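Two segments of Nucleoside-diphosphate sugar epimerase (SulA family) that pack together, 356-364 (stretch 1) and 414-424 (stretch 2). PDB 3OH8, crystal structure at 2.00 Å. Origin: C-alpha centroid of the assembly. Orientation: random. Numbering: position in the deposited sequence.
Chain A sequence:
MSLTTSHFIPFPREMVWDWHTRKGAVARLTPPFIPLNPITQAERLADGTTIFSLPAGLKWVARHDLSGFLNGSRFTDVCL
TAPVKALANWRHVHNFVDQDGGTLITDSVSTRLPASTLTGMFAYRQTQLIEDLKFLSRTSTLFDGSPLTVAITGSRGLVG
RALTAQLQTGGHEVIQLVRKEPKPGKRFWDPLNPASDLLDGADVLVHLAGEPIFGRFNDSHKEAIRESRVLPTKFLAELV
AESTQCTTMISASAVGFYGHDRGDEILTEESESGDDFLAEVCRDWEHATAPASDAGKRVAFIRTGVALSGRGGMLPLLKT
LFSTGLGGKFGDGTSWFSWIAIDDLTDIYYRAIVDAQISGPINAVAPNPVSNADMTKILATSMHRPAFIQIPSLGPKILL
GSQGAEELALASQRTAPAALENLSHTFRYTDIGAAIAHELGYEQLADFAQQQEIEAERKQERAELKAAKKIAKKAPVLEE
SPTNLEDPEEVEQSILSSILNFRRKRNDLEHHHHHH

Stretch 1 356-364: AQISGPINA
Stretch 2 414-424: RTAPAALENLS

Stretch 1 begins as a loop and becomes a strand over residues 360-364. Ala-356 and Gln-357 have helical torsions (phi/psi -63/-8° and -72/-19°), after which Ile-358 (-91/113°) and Ser-359 (-155/160°) extend the chain. Gly-360 opens the strand at 77/-164°, a positive phi that favours glycine; a CB here would also clash with CD of Pro-361. The strand continues through Pro-361 (-70/137°), Ile-362 (-128/122°), Asn-363 (-74/109°) and Ala-364 (-95/83°).

Stretch 2 enters in extended form, with Arg-414 at -91/67°, Thr-415 at -80/142° and Ala-416 at -118/138°. Pro-417 (-81/62°) occupies the N-cap position, where its lack of an amide proton costs no helical hydrogen bond, because the nitrogen of an N-cap residue is not needed as a donor in the helix. The helix that follows has phi near -65° and psi near -40°, with Glu-421 N bonded to Pro-417 O (3.0 Å) and Asn-422 N to Ala-418 O (2.9 Å). Ser-424, at 68/32°, is the first residue after the helix to leave helical torsions, in a Schellman motif, its N donating to Glu-421 O at 3.0 Å.

The strand and helix axes are almost perpendicular, at 91°, and approach to 7.3 Å. The CA atoms of Asn-363 and Pro-417 lie 4.9 Å apart, those of Ile-362 and Ala-419 6.3 Å, and those of Gln-357 and Leu-423 8.5 Å, so the chains diverge toward the C-terminal end of the helix. The contact buries 419 Å², summed over both sides.

Ile-362 packs against the helix with both chi angles m (-59°, -66°). Its CD1 lies 4.0 Å from Ala-419 CB, and its CG2 lies 3.9 Å from Leu-420 CG. Ala-419 points toward the strand, and its small methyl group fits the short backbone separation. Leu-420 (m, t) leaves its backbone sideways, but the end of its side chain comes nearer, with CD1 3.7 Å from Asn-363 O.

Farther along, Leu-423 (m, t) points toward stretch 1 and spans the wider gap. Its CD1 meets CG1 of Ile-358 (m, t) at 4.4 Å, while Gln-357, also pointing toward stretch 2, lies against it at the exposed margin with chi1 m and chi2 t.

Asn-363 is the most extensively covered residue of the contact. Its chi1 is m (-73°) and chi2 is 167°, directing the buried side chain toward Thr-415 and Ala-416. The modelled OD1 lies 3.2 Å from Thr-415 CG2 and 2.9 Å from Ala-416 O; the amide is probably turned over, and the reversed orientation may allow a hydrogen bond to that carbonyl. The CA-to-CB bond of Thr-415 (chi1 -36°) points toward stretch 1, while its OG1 is satisfied elsewhere in the structure. On the backbone side, Asn-363 O sits 3.7 Å from Pro-417 CB.

One water completes the contact, donating to Asn-363 O at 3.1 Å and accepting from Leu-420 N at 3.0 Å. It thereby links the strand to an amide in the first turn of the helix.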

ATOM      1  N   ALA A 356      12.917 -13.840   8.760  1.00 19.76           N
ATOM      2  CA  ALA A 356      13.740 -14.918   8.228  1.00 22.45           C
ATOM      3  C   ALA A 356      12.975 -16.240   8.066  1.00 25.52           C
ATOM      4  O   ALA A 356      13.509 -17.177   7.494  1.00 26.19           O
ATOM      5  CB  ALA A 356      14.975 -15.121   9.090  1.00 25.63           C
ATOM      6  N   GLN A 357      11.735 -16.317   8.558  1.00 18.13           N
ATOM      7  CA  GLN A 357      10.913 -17.518   8.360  1.00 24.38           C
ATOM      8  C   GLN A 357      10.443 -17.648   6.918  1.00 27.62           C
ATOM      9  O   GLN A 357      10.028 -18.725   6.473  1.00 29.66           O
ATOM     10  CB  GLN A 357       9.665 -17.482   9.235  1.00 27.27           C
ATOM     11  CG  GLN A 357       9.891 -17.680  10.711  1.00 30.93           C
ATOM     12  CD  GLN A 357       8.604 -17.503  11.503  1.00 35.67           C
ATOM     13  OE1 GLN A 357       8.030 -16.413  11.542  1.00 30.72           O
ATOM     14  NE2 GLN A 357       8.145 -18.577  12.135  1.00 38.45           N
ATOM     15  N   ILE A 358      10.484 -16.539   6.196  1.00 21.26           N
ATOM     16  CA  ILE A 358       9.945 -16.490   4.841  1.00 17.84           C
ATOM     17  C   ILE A 358      11.009 -16.832   3.809  1.00 20.51           C
ATOM     18  O   ILE A 358      11.975 -16.092   3.625  1.00 19.77           O
ATOM     19  CB  ILE A 358       9.329 -15.107   4.540  1.00 18.90           C
ATOM     20  CG1 ILE A 358       8.155 -14.869   5.493  1.00 28.87           C
ATOM     21  CG2 ILE A 358       8.869 -15.012   3.084  1.00 17.63           C
ATOM     22  CD1 ILE A 358       7.447 -13.582   5.274  1.00 37.86           C
ATOM     23  N   SER A 359      10.840 -17.965   3.139  1.00 17.25           N
ATOM     24  CA  SER A 359      11.741 -18.297   2.047  1.00 20.98           C
ATOM     25  C   SER A 359      11.058 -19.243   1.073  1.00 19.99           C
ATOM     26  O   SER A 359      10.063 -19.893   1.423  1.00 16.15           O
ATOM     27  CB  SER A 359      13.052 -18.900   2.572  1.00 29.28           C
ATOM     28  OG  SER A 359      12.898 -20.258   2.905  1.00 33.29           O
ATOM     29  N   GLY A 360      11.579 -19.308  -0.152  1.00 14.22           N
ATOM     30  CA  GLY A 360      10.939 -20.098  -1.198  1.00 16.84           C
ATOM     31  C   GLY A 360       9.730 -19.365  -1.752  1.00 21.10           C
ATOM     32  O   GLY A 360       9.582 -18.151  -1.543  1.00 19.65           O
ATOM     33  N   PRO A 361       8.856 -20.085  -2.465  1.00 16.99           N
ATOM     34  CA  PRO A 361       7.656 -19.467  -3.042  1.00 16.84           C
ATOM     35  C   PRO A 361       6.625 -19.069  -1.977  1.00 21.26           C
ATOM     36  O   PRO A 361       6.393 -19.823  -1.039  1.00 18.01           O
ATOM     37  CB  PRO A 361       7.078 -20.579  -3.922  1.00 16.82           C
ATOM     38  CG  PRO A 361       7.561 -21.862  -3.268  1.00 17.11           C
ATOM     39  CD  PRO A 361       8.949 -21.527  -2.769  1.00 18.73           C
ATOM     40  N   ILE A 362       6.033 -17.884  -2.117  1.00 15.87           N
ATOM     41  CA  ILE A 362       4.944 -17.468  -1.248  1.00 14.14           C
ATOM     42  C   ILE A 362       3.775 -17.016  -2.117  1.00 16.72           C
ATOM     43  O   ILE A 362       3.943 -16.134  -2.951  1.00 17.59           O
ATOM     44  CB  ILE A 362       5.370 -16.283  -0.381  1.00 17.40           C
ATOM     45  CG1 ILE A 362       6.588 -16.653   0.478  1.00 16.60           C
ATOM     46  CG2 ILE A 362       4.221 -15.842   0.479  1.00 16.02           C
ATOM     47  CD1 ILE A 362       6.297 -17.737   1.535  1.00 18.11           C
ATOM     48  N   ASN A 363       2.604 -17.636  -1.970  1.00 16.00           N
ATOM     49  CA  ASN A 363       1.427 -17.147  -2.683  1.00 17.13           C
ATOM     50  C   ASN A 363       0.940 -15.863  -2.011  1.00 16.66           C
ATOM     51  O   ASN A 363       0.423 -15.903  -0.891  1.00 17.61           O
ATOM     52  CB  ASN A 363       0.299 -18.185  -2.705  1.00 13.27           C
ATOM     53  CG  ASN A 363       0.585 -19.362  -3.645  1.00 17.85           C
ATOM     54  OD1 ASN A 363      -0.104 -20.388  -3.601  1.00 19.85           O
ATOM     55  ND2 ASN A 363       1.579 -19.214  -4.502  1.00 10.99           N
ATOM     56  N   ALA A 364       1.119 -14.724  -2.672  1.00 17.07           N
ATOM     57  CA  ALA A 364       0.626 -13.466  -2.107  1.00 15.33           C
ATOM     58  C   ALA A 364      -0.742 -13.192  -2.694  1.00 14.87           C
ATOM     59  O   ALA A 364      -0.875 -12.469  -3.676  1.00 14.14           O
ATOM     60  CB  ALA A 364       1.580 -12.322  -2.399  1.00 12.25           C
ATOM     61  N   ARG A 414      -7.287 -20.740  -8.662  1.00 15.91           N
ATOM     62  CA  ARG A 414      -7.896 -20.850  -7.349  1.00 17.49           C
ATOM     63  C   ARG A 414      -6.799 -20.947  -6.295  1.00 26.16           C
ATOM     64  O   ARG A 414      -6.646 -21.978  -5.635  1.00 22.19           O
ATOM     65  CB  ARG A 414      -8.831 -22.057  -7.288  1.00 18.35           C
ATOM     66  CG  ARG A 414      -9.720 -22.106  -6.048  1.00 24.99           C
ATOM     67  CD  ARG A 414     -10.564 -23.379  -6.028  1.00 29.15           C
ATOM     68  NE  ARG A 414     -11.491 -23.392  -4.903  1.00 28.78           N
ATOM     69  CZ  ARG A 414     -12.358 -24.370  -4.653  1.00 31.48           C
ATOM     70  NH1 ARG A 414     -12.423 -25.426  -5.457  1.00 25.95           N
ATOM     71  NH2 ARG A 414     -13.159 -24.285  -3.595  1.00 30.97           N
ATOM     72  N   THR A 415      -6.045 -19.858  -6.140  1.00 19.44           N
ATOM     73  CA  THR A 415      -4.853 -19.865  -5.310  1.00 20.23           C
ATOM     74  C   THR A 415      -5.189 -19.738  -3.815  1.00 23.08           C
ATOM     75  O   THR A 415      -6.119 -19.021  -3.422  1.00 25.15           O
ATOM     76  CB  THR A 415      -3.878 -18.740  -5.726  1.00 24.60           C
ATOM     77  OG1 THR A 415      -3.901 -18.566  -7.153  1.00 21.57           O
ATOM     78  CG2 THR A 415      -2.462 -19.083  -5.298  1.00 29.54           C
ATOM     79  N   ALA A 416      -4.437 -20.451  -2.988  1.00 23.57           N
ATOM     80  CA  ALA A 416      -4.514 -20.284  -1.535  1.00 20.85           C
ATOM     81  C   ALA A 416      -3.159 -19.814  -0.996  1.00 14.68           C
ATOM     82  O   ALA A 416      -2.107 -20.283  -1.447  1.00 17.64           O
ATOM     83  CB  ALA A 416      -4.949 -21.596  -0.850  1.00 22.96           C
ATOM     84  N   PRO A 417      -3.186 -18.861  -0.054  1.00 16.52           N
ATOM     85  CA  PRO A 417      -1.965 -18.424   0.635  1.00 21.19           C
ATOM     86  C   PRO A 417      -1.616 -19.406   1.752  1.00 20.19           C
ATOM     87  O   PRO A 417      -1.602 -19.050   2.931  1.00 18.94           O
ATOM     88  CB  PRO A 417      -2.353 -17.054   1.194  1.00 16.55           C
ATOM     89  CG  PRO A 417      -3.852 -17.175   1.453  1.00 18.83           C
ATOM     90  CD  PRO A 417      -4.391 -18.148   0.415  1.00 14.05           C
ATOM     91  N   ALA A 418      -1.345 -20.649   1.374  1.00 17.87           N
ATOM     92  CA  ALA A 418      -1.155 -21.715   2.360  1.00 20.10           C
ATOM     93  C   ALA A 418       0.037 -21.461   3.279  1.00 18.64           C
ATOM     94  O   ALA A 418      -0.047 -21.663   4.494  1.00 19.12           O
ATOM     95  CB  ALA A 418      -1.006 -23.074   1.658  1.00 17.04           C
ATOM     96  N   ALA A 419       1.144 -21.021   2.692  1.00 13.24           N
ATOM     97  CA  ALA A 419       2.361 -20.790   3.449  1.00 14.70           C
ATOM     98  C   ALA A 419       2.155 -19.683   4.498  1.00 18.88           C
ATOM     99  O   ALA A 419       2.631 -19.786   5.635  1.00 19.80           O
ATOM    100  CB  ALA A 419       3.494 -20.442   2.503  1.00 19.52           C
ATOM    101  N   LEU A 420       1.440 -18.626   4.121  1.00 18.24           N
ATOM    102  CA  LEU A 420       1.174 -17.534   5.054  1.00 22.44           C
ATOM    103  C   LEU A 420       0.202 -17.960   6.164  1.00 23.12           C
ATOM    104  O   LEU A 420       0.401 -17.641   7.339  1.00 20.17           O
ATOM    105  CB  LEU A 420       0.641 -16.310   4.307  1.00 21.27           C
ATOM    106  CG  LEU A 420       1.710 -15.626   3.445  1.00 21.89           C
ATOM    107  CD1 LEU A 420       1.100 -14.577   2.539  1.00 12.30           C
ATOM    108  CD2 LEU A 420       2.797 -15.027   4.343  1.00 18.92           C
ATOM    109  N   GLU A 421      -0.847 -18.683   5.786  1.00 19.56           N
ATOM    110  CA  GLU A 421      -1.808 -19.177   6.767  1.00 23.25           C
ATOM    111  C   GLU A 421      -1.112 -20.099   7.768  1.00 27.90           C
ATOM    112  O   GLU A 421      -1.432 -20.081   8.955  1.00 27.63           O
ATOM    113  CB  GLU A 421      -2.977 -19.886   6.086  1.00 20.57           C
ATOM    114  CG  GLU A 421      -3.918 -18.937   5.347  1.00 26.18           C
ATOM    115  CD  GLU A 421      -4.869 -19.658   4.406  1.00 36.57           C
ATOM    116  OE1 GLU A 421      -4.517 -20.750   3.908  1.00 40.70           O
ATOM    117  OE2 GLU A 421      -5.965 -19.118   4.150  1.00 36.02           O
ATOM    118  N   ASN A 422      -0.151 -20.888   7.287  1.00 25.20           N
ATOM    119  CA  ASN A 422       0.607 -21.785   8.154  1.00 24.11           C
ATOM    120  C   ASN A 422       1.462 -21.021   9.154  1.00 28.95           C
ATOM    121  O   ASN A 422       1.764 -21.530  10.237  1.00 29.93           O
ATOM    122  CB  ASN A 422       1.488 -22.720   7.336  1.00 31.73           C
ATOM    123  CG  ASN A 422       0.695 -23.836   6.682  1.00 42.17           C
ATOM    124  OD1 ASN A 422      -0.423 -24.142   7.099  1.00 44.71           O
ATOM    125  ND2 ASN A 422       1.269 -24.450   5.650  1.00 47.72           N
ATOM    126  N   LEU A 423       1.858 -19.807   8.774  1.00 25.38           N
ATOM    127  CA  LEU A 423       2.628 -18.923   9.644  1.00 27.93           C
ATOM    128  C   LEU A 423       1.721 -18.043  10.515  1.00 29.09           C
ATOM    129  O   LEU A 423       2.206 -17.245  11.310  1.00 37.84           O
ATOM    130  CB  LEU A 423       3.578 -18.052   8.808  1.00 28.06           C
ATOM    131  CG  LEU A 423       4.693 -18.745   8.016  1.00 31.29           C
ATOM    132  CD1 LEU A 423       5.323 -17.811   6.994  1.00 32.73           C
ATOM    133  CD2 LEU A 423       5.755 -19.325   8.939  1.00 32.96           C
ATOM    134  N   SER A 424       0.408 -18.196  10.363  1.00 28.75           N
ATOM    135  CA  SER A 424      -0.558 -17.396  11.108  1.00 35.92           C
ATOM    136  C   SER A 424      -0.540 -15.925  10.686  1.00 31.66           C
ATOM    137  O   SER A 424      -0.771 -15.032  11.504  1.00 32.18           O
ATOM    138  CB  SER A 424      -0.298 -17.507  12.617  1.00 46.60           C
ATOM    139  OG  SER A 424      -0.477 -18.835  13.074  1.00 53.32           O
TER
HETATM  140  O   HOH W   1       1.126 -17.963   1.249  1.00 14.98           O